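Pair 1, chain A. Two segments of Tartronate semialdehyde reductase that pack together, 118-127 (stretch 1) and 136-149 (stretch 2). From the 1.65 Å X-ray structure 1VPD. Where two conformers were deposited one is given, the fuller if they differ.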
# COMPACT_ATOMS: atom_id res chain seq x y z
N VAL A 118 -6.22 12.57 -20.36
CA VAL A 118 -5.66 12.53 -19.02
C VAL A 118 -4.59 11.44 -18.94
O VAL A 118 -4.84 10.31 -19.34
CB VAL A 118 -6.80 12.29 -18.00
CG1 VAL A 118 -6.26 12.21 -16.59
CG2 VAL A 118 -7.87 13.39 -18.15
N GLU A 119 -3.42 11.79 -18.42
CA GLU A 119 -2.27 10.91 -18.30
C GLU A 119 -2.34 10.18 -16.97
O GLU A 119 -3.03 10.62 -16.07
CB GLU A 119 -0.97 11.70 -18.32
CG GLU A 119 -0.85 12.71 -19.45
CD GLU A 119 -0.30 12.13 -20.72
OE1 GLU A 119 -0.15 10.88 -20.84
OE2 GLU A 119 -0.03 12.96 -21.62
N MSE A 120 -1.57 9.10 -16.84
CA MSE A 120 -1.62 8.29 -15.61
C MSE A 120 -0.31 7.58 -15.33
O MSE A 120 0.34 7.05 -16.25
CB MSE A 120 -2.76 7.26 -15.67
CG MSE A 120 -2.90 6.45 -14.40
SE MSE A 120 -4.39 5.25 -14.54
CE MSE A 120 -4.16 4.18 -12.99
N LEU A 121 0.10 7.61 -14.06
CA LEU A 121 1.15 6.74 -13.55
C LEU A 121 0.53 5.81 -12.50
O LEU A 121 -0.32 6.24 -11.72
CB LEU A 121 2.27 7.52 -12.86
CG LEU A 121 3.02 8.60 -13.65
CD1 LEU A 121 3.95 9.36 -12.73
CD2 LEU A 121 3.77 7.93 -14.77
N ASP A 122 0.98 4.56 -12.47
CA ASP A 122 0.70 3.67 -11.35
C ASP A 122 1.93 3.61 -10.46
O ASP A 122 2.96 3.09 -10.85
CB ASP A 122 0.19 2.27 -11.77
CG ASP A 122 1.19 1.45 -12.58
OD1 ASP A 122 1.75 1.96 -13.58
OD2 ASP A 122 1.41 0.23 -12.32
N ALA A 123 1.81 4.22 -9.28
CA ALA A 123 2.93 4.42 -8.36
C ALA A 123 2.63 3.92 -6.94
O ALA A 123 2.66 4.71 -5.98
CB ALA A 123 3.31 5.90 -8.33
N PRO A 124 2.36 2.63 -6.79
CA PRO A 124 2.16 2.05 -5.46
C PRO A 124 3.43 2.10 -4.63
O PRO A 124 4.54 2.37 -5.12
CB PRO A 124 1.73 0.60 -5.76
CG PRO A 124 2.30 0.31 -7.10
CD PRO A 124 2.23 1.62 -7.85
N VAL A 125 3.27 1.86 -3.34
CA VAL A 125 4.32 2.11 -2.38
C VAL A 125 4.55 0.93 -1.48
O VAL A 125 3.68 0.05 -1.34
CB VAL A 125 4.01 3.37 -1.50
CG1 VAL A 125 3.59 4.55 -2.37
CG2 VAL A 125 2.93 3.11 -0.46
N SER A 126 5.70 0.94 -0.81
CA SER A 126 5.96 -0.01 0.27
C SER A 126 6.76 0.61 1.40
O SER A 126 7.70 1.39 1.18
CB SER A 126 6.68 -1.24 -0.25
OG SER A 126 6.84 -2.16 0.80
N GLY A 127 6.42 0.20 2.62
CA GLY A 127 7.19 0.54 3.80
C GLY A 127 6.41 0.50 5.08
O GLY A 127 6.99 0.54 6.18
N THR A 136 9.93 7.68 4.21
CA THR A 136 10.99 6.85 3.66
C THR A 136 10.44 5.66 2.86
O THR A 136 11.18 4.70 2.60
CB THR A 136 11.91 6.32 4.77
OG1 THR A 136 11.17 5.55 5.72
CG2 THR A 136 12.52 7.47 5.59
N LEU A 137 9.17 5.74 2.45
CA LEU A 137 8.57 4.76 1.54
C LEU A 137 9.39 4.54 0.28
O LEU A 137 10.00 5.47 -0.23
CB LEU A 137 7.19 5.24 1.08
CG LEU A 137 6.11 5.38 2.13
CD1 LEU A 137 4.90 6.10 1.54
CD2 LEU A 137 5.70 4.03 2.67
N SER A 138 9.36 3.32 -0.25
CA SER A 138 9.77 3.06 -1.61
C SER A 138 8.53 3.16 -2.51
O SER A 138 7.45 2.64 -2.17
CB SER A 138 10.41 1.68 -1.76
OG SER A 138 11.74 1.67 -1.29
N VAL A 139 8.70 3.81 -3.65
CA VAL A 139 7.66 4.00 -4.64
C VAL A 139 8.13 3.32 -5.92
O VAL A 139 9.29 3.46 -6.33
CB VAL A 139 7.41 5.52 -4.87
CG1 VAL A 139 6.28 5.74 -5.84
CG2 VAL A 139 7.11 6.20 -3.56
N MSE A 140 7.23 2.58 -6.55
CA MSE A 140 7.53 1.78 -7.73
C MSE A 140 6.50 2.15 -8.79
O MSE A 140 5.32 2.01 -8.57
CB MSE A 140 7.51 0.28 -7.38
CG MSE A 140 6.19 -0.22 -6.77
SE MSE A 140 6.45 -1.56 -5.36
CE MSE A 140 7.37 -0.47 -4.06
N VAL A 141 6.96 2.60 -9.96
CA VAL A 141 6.11 3.35 -10.88
C VAL A 141 6.09 2.78 -12.29
O VAL A 141 7.14 2.45 -12.85
CB VAL A 141 6.60 4.82 -10.97
CG1 VAL A 141 5.59 5.65 -11.74
CG2 VAL A 141 6.87 5.39 -9.58
N GLY A 142 4.90 2.68 -12.88
CA GLY A 142 4.77 2.43 -14.29
C GLY A 142 4.15 3.64 -14.99
O GLY A 142 3.44 4.44 -14.38
N GLY A 143 4.44 3.74 -16.28
CA GLY A 143 3.88 4.78 -17.15
C GLY A 143 4.96 5.39 -18.02
O GLY A 143 6.05 4.87 -18.13
N ASP A 144 4.63 6.51 -18.65
CA ASP A 144 5.56 7.23 -19.53
C ASP A 144 6.71 7.87 -18.77
O ASP A 144 6.51 8.56 -17.78
CB ASP A 144 4.73 8.28 -20.29
CG ASP A 144 5.56 9.19 -21.17
OD1 ASP A 144 6.80 9.15 -21.16
OD2 ASP A 144 5.02 10.01 -21.91
N LYS A 145 7.92 7.65 -19.25
CA LYS A 145 9.10 8.20 -18.59
C LYS A 145 9.05 9.72 -18.43
O LYS A 145 9.50 10.25 -17.43
CB LYS A 145 10.38 7.82 -19.35
CG LYS A 145 11.68 8.28 -18.66
CD LYS A 145 11.74 7.86 -17.18
CE LYS A 145 13.17 7.55 -16.71
NZ LYS A 145 13.83 8.70 -15.99
N ALA A 146 8.52 10.43 -19.42
CA ALA A 146 8.46 11.89 -19.36
C ALA A 146 7.59 12.34 -18.21
O ALA A 146 7.93 13.31 -17.54
CB ALA A 146 7.94 12.46 -20.64
N ILE A 147 6.50 11.61 -17.97
CA ILE A 147 5.57 11.94 -16.89
C ILE A 147 6.19 11.57 -15.55
O ILE A 147 6.12 12.33 -14.58
CB ILE A 147 4.20 11.25 -17.12
CG1 ILE A 147 3.62 11.59 -18.51
CG2 ILE A 147 3.22 11.60 -16.02
CD1 ILE A 147 3.23 13.02 -18.70
N PHE A 148 6.82 10.39 -15.49
CA PHE A 148 7.62 10.02 -14.32
C PHE A 148 8.63 11.12 -13.95
O PHE A 148 8.71 11.54 -12.80
CB PHE A 148 8.34 8.68 -14.59
CG PHE A 148 9.26 8.26 -13.48
CD1 PHE A 148 8.80 7.46 -12.43
CD2 PHE A 148 10.59 8.68 -13.46
CE1 PHE A 148 9.64 7.10 -11.40
CE2 PHE A 148 11.43 8.33 -12.44
CZ PHE A 148 10.95 7.53 -11.39
N ASP A 149 9.40 11.57 -14.94
CA ASP A 149 10.44 12.56 -14.69
C ASP A 149 9.85 13.88 -14.21
O ASP A 149 10.38 14.50 -13.30
CB ASP A 149 11.26 12.81 -15.97
CG ASP A 149 12.22 11.70 -16.28
OD1 ASP A 149 12.51 10.85 -15.40
OD2 ASP A 149 12.76 11.60 -17.41
O HOH W 1 2.48 9.83 -21.92
O HOH W 2 2.19 7.81 -18.09

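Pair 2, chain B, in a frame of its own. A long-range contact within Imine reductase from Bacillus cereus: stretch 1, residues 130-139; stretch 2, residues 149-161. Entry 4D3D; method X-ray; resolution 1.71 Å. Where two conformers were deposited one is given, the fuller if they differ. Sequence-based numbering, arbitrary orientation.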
# COMPACT_ATOMS: atom_id res chain seq x y z
N ALA B 130 20.75 -30.17 18.10
CA ALA B 130 21.13 -29.33 16.99
C ALA B 130 20.75 -27.87 17.29
O ALA B 130 20.12 -27.55 18.30
CB ALA B 130 20.39 -29.81 15.71
N ARG B 131 21.28 -26.98 16.45
CA ARG B 131 20.90 -25.55 16.49
C ARG B 131 20.25 -25.12 15.16
O ARG B 131 20.53 -25.75 14.14
CB ARG B 131 22.17 -24.76 16.79
CG ARG B 131 22.82 -25.02 18.18
CD ARG B 131 21.88 -24.59 19.34
N HIS B 132 19.42 -24.06 15.16
CA HIS B 132 18.55 -23.67 14.03
C HIS B 132 18.79 -22.19 13.70
O HIS B 132 18.84 -21.40 14.63
CB HIS B 132 17.12 -23.92 14.36
CG HIS B 132 16.13 -23.44 13.32
ND1 HIS B 132 15.66 -22.14 13.26
CD2 HIS B 132 15.49 -24.10 12.35
CE1 HIS B 132 14.76 -22.03 12.30
NE2 HIS B 132 14.67 -23.20 11.70
N ILE B 133 19.11 -21.88 12.44
CA ILE B 133 19.11 -20.46 11.96
C ILE B 133 17.98 -20.35 10.96
O ILE B 133 17.81 -21.22 10.06
CB ILE B 133 20.42 -20.03 11.37
CG1 ILE B 133 21.57 -20.07 12.37
CG2 ILE B 133 20.33 -18.64 10.81
CD1 ILE B 133 22.89 -20.02 11.63
N THR B 134 17.10 -19.34 11.16
CA THR B 134 16.02 -19.08 10.22
C THR B 134 16.50 -18.12 9.20
O THR B 134 17.00 -17.08 9.55
CB THR B 134 14.77 -18.49 10.93
OG1 THR B 134 14.47 -19.33 12.04
CG2 THR B 134 13.52 -18.45 10.01
N GLY B 135 16.25 -18.40 7.91
CA GLY B 135 16.59 -17.45 6.87
C GLY B 135 15.38 -17.14 5.95
O GLY B 135 14.66 -18.04 5.55
N GLY B 136 15.19 -15.86 5.66
CA GLY B 136 14.15 -15.31 4.79
C GLY B 136 14.81 -14.66 3.59
O GLY B 136 15.22 -13.52 3.66
N VAL B 137 14.98 -15.43 2.51
CA VAL B 137 15.70 -14.93 1.33
C VAL B 137 14.78 -13.97 0.56
O VAL B 137 13.68 -14.34 0.22
CB VAL B 137 16.18 -16.08 0.44
CG1 VAL B 137 16.96 -15.55 -0.78
CG2 VAL B 137 17.06 -17.06 1.24
N GLN B 138 15.30 -12.79 0.31
CA GLN B 138 14.50 -11.70 -0.29
C GLN B 138 14.63 -11.62 -1.80
O GLN B 138 13.99 -10.76 -2.38
CB GLN B 138 14.93 -10.37 0.32
CG GLN B 138 14.73 -10.27 1.82
CD GLN B 138 15.44 -9.06 2.36
OE1 GLN B 138 15.58 -8.08 1.64
NE2 GLN B 138 15.95 -9.11 3.60
N VAL B 139 15.40 -12.50 -2.43
CA VAL B 139 15.70 -12.47 -3.88
C VAL B 139 15.41 -13.83 -4.56
O VAL B 139 15.30 -14.89 -3.88
CB VAL B 139 17.15 -12.05 -4.17
CG1 VAL B 139 17.48 -10.61 -3.67
CG2 VAL B 139 18.16 -13.07 -3.58
N SER B 149 21.98 -8.28 -2.73
CA SER B 149 20.88 -9.15 -2.28
C SER B 149 20.96 -9.29 -0.74
O SER B 149 22.05 -9.36 -0.19
CB SER B 149 20.98 -10.54 -2.90
OG SER B 149 20.85 -10.55 -4.33
N TYR B 150 19.82 -9.34 -0.09
CA TYR B 150 19.77 -9.53 1.37
C TYR B 150 18.92 -10.74 1.74
O TYR B 150 17.92 -11.07 1.08
CB TYR B 150 19.24 -8.26 2.08
CG TYR B 150 20.31 -7.20 2.26
CD1 TYR B 150 20.64 -6.36 1.20
CD2 TYR B 150 21.00 -7.07 3.48
CE1 TYR B 150 21.65 -5.42 1.33
CE2 TYR B 150 22.00 -6.11 3.63
CZ TYR B 150 22.31 -5.29 2.55
OH TYR B 150 23.30 -4.37 2.67
N THR B 151 19.31 -11.40 2.82
CA THR B 151 18.48 -12.43 3.49
C THR B 151 18.30 -12.07 4.96
O THR B 151 19.26 -11.63 5.66
CB THR B 151 19.23 -13.75 3.39
OG1 THR B 151 19.37 -14.11 1.99
CG2 THR B 151 18.54 -14.88 4.13
N TYR B 152 17.08 -12.13 5.47
CA TYR B 152 16.83 -11.94 6.90
C TYR B 152 17.26 -13.19 7.66
O TYR B 152 16.95 -14.27 7.24
CB TYR B 152 15.33 -11.80 7.17
CG TYR B 152 14.64 -10.59 6.57
CD1 TYR B 152 15.04 -9.33 6.92
CD2 TYR B 152 13.60 -10.72 5.69
CE1 TYR B 152 14.42 -8.20 6.39
CE2 TYR B 152 12.97 -9.58 5.16
CZ TYR B 152 13.44 -8.33 5.48
OH TYR B 152 12.86 -7.13 5.00
N TYR B 153 17.94 -13.03 8.78
CA TYR B 153 18.30 -14.13 9.62
C TYR B 153 17.93 -13.93 11.04
O TYR B 153 17.89 -12.81 11.58
CB TYR B 153 19.83 -14.35 9.54
CG TYR B 153 20.32 -14.98 8.27
CD1 TYR B 153 20.00 -16.28 7.96
CD2 TYR B 153 21.03 -14.22 7.32
CE1 TYR B 153 20.45 -16.87 6.80
CE2 TYR B 153 21.48 -14.80 6.13
CZ TYR B 153 21.19 -16.11 5.86
OH TYR B 153 21.60 -16.76 4.71
N SER B 154 17.51 -15.01 11.71
CA SER B 154 17.23 -14.93 13.14
C SER B 154 17.47 -16.26 13.85
O SER B 154 17.54 -17.32 13.19
CB SER B 154 15.82 -14.44 13.48
OG SER B 154 14.81 -15.31 13.03
N GLY B 155 17.58 -16.21 15.16
CA GLY B 155 18.02 -17.39 15.93
C GLY B 155 19.18 -16.96 16.86
O GLY B 155 19.45 -15.79 17.08
N ASP B 156 19.81 -17.93 17.51
CA ASP B 156 20.85 -17.60 18.50
C ASP B 156 21.95 -16.77 17.90
O ASP B 156 22.53 -17.12 16.86
CB ASP B 156 21.45 -18.87 19.14
CG ASP B 156 20.76 -19.29 20.42
OD1 ASP B 156 19.61 -18.83 20.72
OD2 ASP B 156 21.40 -20.10 21.13
N ARG B 157 22.29 -15.67 18.54
CA ARG B 157 23.27 -14.72 17.93
C ARG B 157 24.67 -15.36 17.80
O ARG B 157 25.39 -15.11 16.81
CB ARG B 157 23.39 -13.44 18.74
CG ARG B 157 24.41 -12.46 18.14
CD ARG B 157 24.60 -11.18 18.90
NE ARG B 157 24.24 -10.12 17.98
CZ ARG B 157 23.08 -9.46 18.00
NH1 ARG B 157 22.14 -9.69 18.94
NH2 ARG B 157 22.86 -8.54 17.08
N VAL B 158 25.05 -16.16 18.77
CA VAL B 158 26.40 -16.80 18.74
C VAL B 158 26.49 -17.84 17.61
O VAL B 158 27.53 -17.92 16.91
CB VAL B 158 26.80 -17.37 20.13
CG1 VAL B 158 25.80 -18.40 20.66
CG2 VAL B 158 28.23 -17.94 20.13
N VAL B 159 25.41 -18.58 17.38
CA VAL B 159 25.35 -19.56 16.30
C VAL B 159 25.42 -18.80 14.95
O VAL B 159 26.15 -19.14 14.06
CB VAL B 159 24.08 -20.48 16.40
CG1 VAL B 159 23.99 -21.39 15.20
CG2 VAL B 159 24.13 -21.37 17.64
N PHE B 160 24.59 -17.75 14.81
CA PHE B 160 24.62 -16.94 13.63
C PHE B 160 26.02 -16.35 13.36
O PHE B 160 26.54 -16.43 12.24
CB PHE B 160 23.56 -15.80 13.65
CG PHE B 160 23.66 -14.91 12.43
CD1 PHE B 160 23.29 -15.37 11.18
CD2 PHE B 160 24.26 -13.67 12.53
CE1 PHE B 160 23.47 -14.56 10.05
CE2 PHE B 160 24.41 -12.87 11.42
CZ PHE B 160 24.03 -13.33 10.18
N GLU B 161 26.67 -15.77 14.38
CA GLU B 161 27.96 -15.18 14.11
C GLU B 161 28.99 -16.21 13.70
O GLU B 161 29.90 -15.94 12.90
CB GLU B 161 28.42 -14.43 15.34
CG GLU B 161 27.66 -13.14 15.61
CD GLU B 161 27.75 -12.13 14.46
OE1 GLU B 161 28.73 -12.11 13.68
OE2 GLU B 161 26.79 -11.35 14.30
O HOH W 3 17.33 -8.13 -1.19

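Both pairs lay an antiparallel strand against its partner and then turn through a glycine into a helix that packs across the first strand. The strand axes run at 139° in pair 1 and 153° in pair 2, the helix crosses at -75° and -74°, and the central backbone superposes to 0.6 Å. One matched rung is closed by a mutual pair of bonds: in pair 1 Asp A122 N reaches Gly A142 O at 3.1 Å and Gly A142 N returns to Asp A122 O at 2.8 Å; in pair 2 the matching bonds are Thr B134 N to Ser B154 O, 2.9 Å, and Ser B154 N to Thr B134 O, 3.0 Å.

One rung later the pairs diverge. Pro A124 has no amide hydrogen, so its rung keeps a single bond, Met A140 N to Pro A124 O at 3.1 Å. Its counterpart Gly B136 keeps both, donating from N to Tyr B152 O at 2.8 Å and accepting at O from Tyr B152 N at 2.9 Å. The proline ring also makes an apolar contact, its CG lying 3.9 Å from Met A140 CG. At the next rung the contrast reverses: Ser A126 and Ser A138 bond mutually, whereas Gln B138 N to Tyr B150 O, 3.2 Å, stands alone.

The clearest shared rule is the glycine at the turn, Gly A143 and Gly B155. The backbone angles of each would jam a CB against the preceding carbonyl; a CB would also clash with Leu A121 CD2 in pair 1 and with His B132 O in pair 2. An aspartate follows in both, at the N-cap position, yet only Asp A144 caps with its side chain, OD1 accepting from Ala A146 N at 2.8 Å.

Beneath the helix, a branched aliphatic residue on the strand meets another on the helix: Leu A121 CG lies 3.8 Å from Ile A147 CG2, and Ile B133 CG1 lies 4.0 Å from Val B159 CG1. The aliphatic part of a longer side chain extends this patch, with Glu A119 CG 4.2 Å from Ile A147 CD1 and Arg B131 CG 3.9 Å from Val B159 CG2.

Elsewhere bulk is traded across the strands. Ala A123 sets its CB 3.8 Å from Val A141 CG2, whereas Gly B135 faces the larger Tyr B153, its CA 3.8 Å from CD1; a CB there would sit tight against that ring. At the far end, Ser A126 CB meets the selenomethionine Met A140 CE at 3.9 Å, while Gln B138 places NE2 over one face of the Tyr B152 ring, 3.2 Å from CZ.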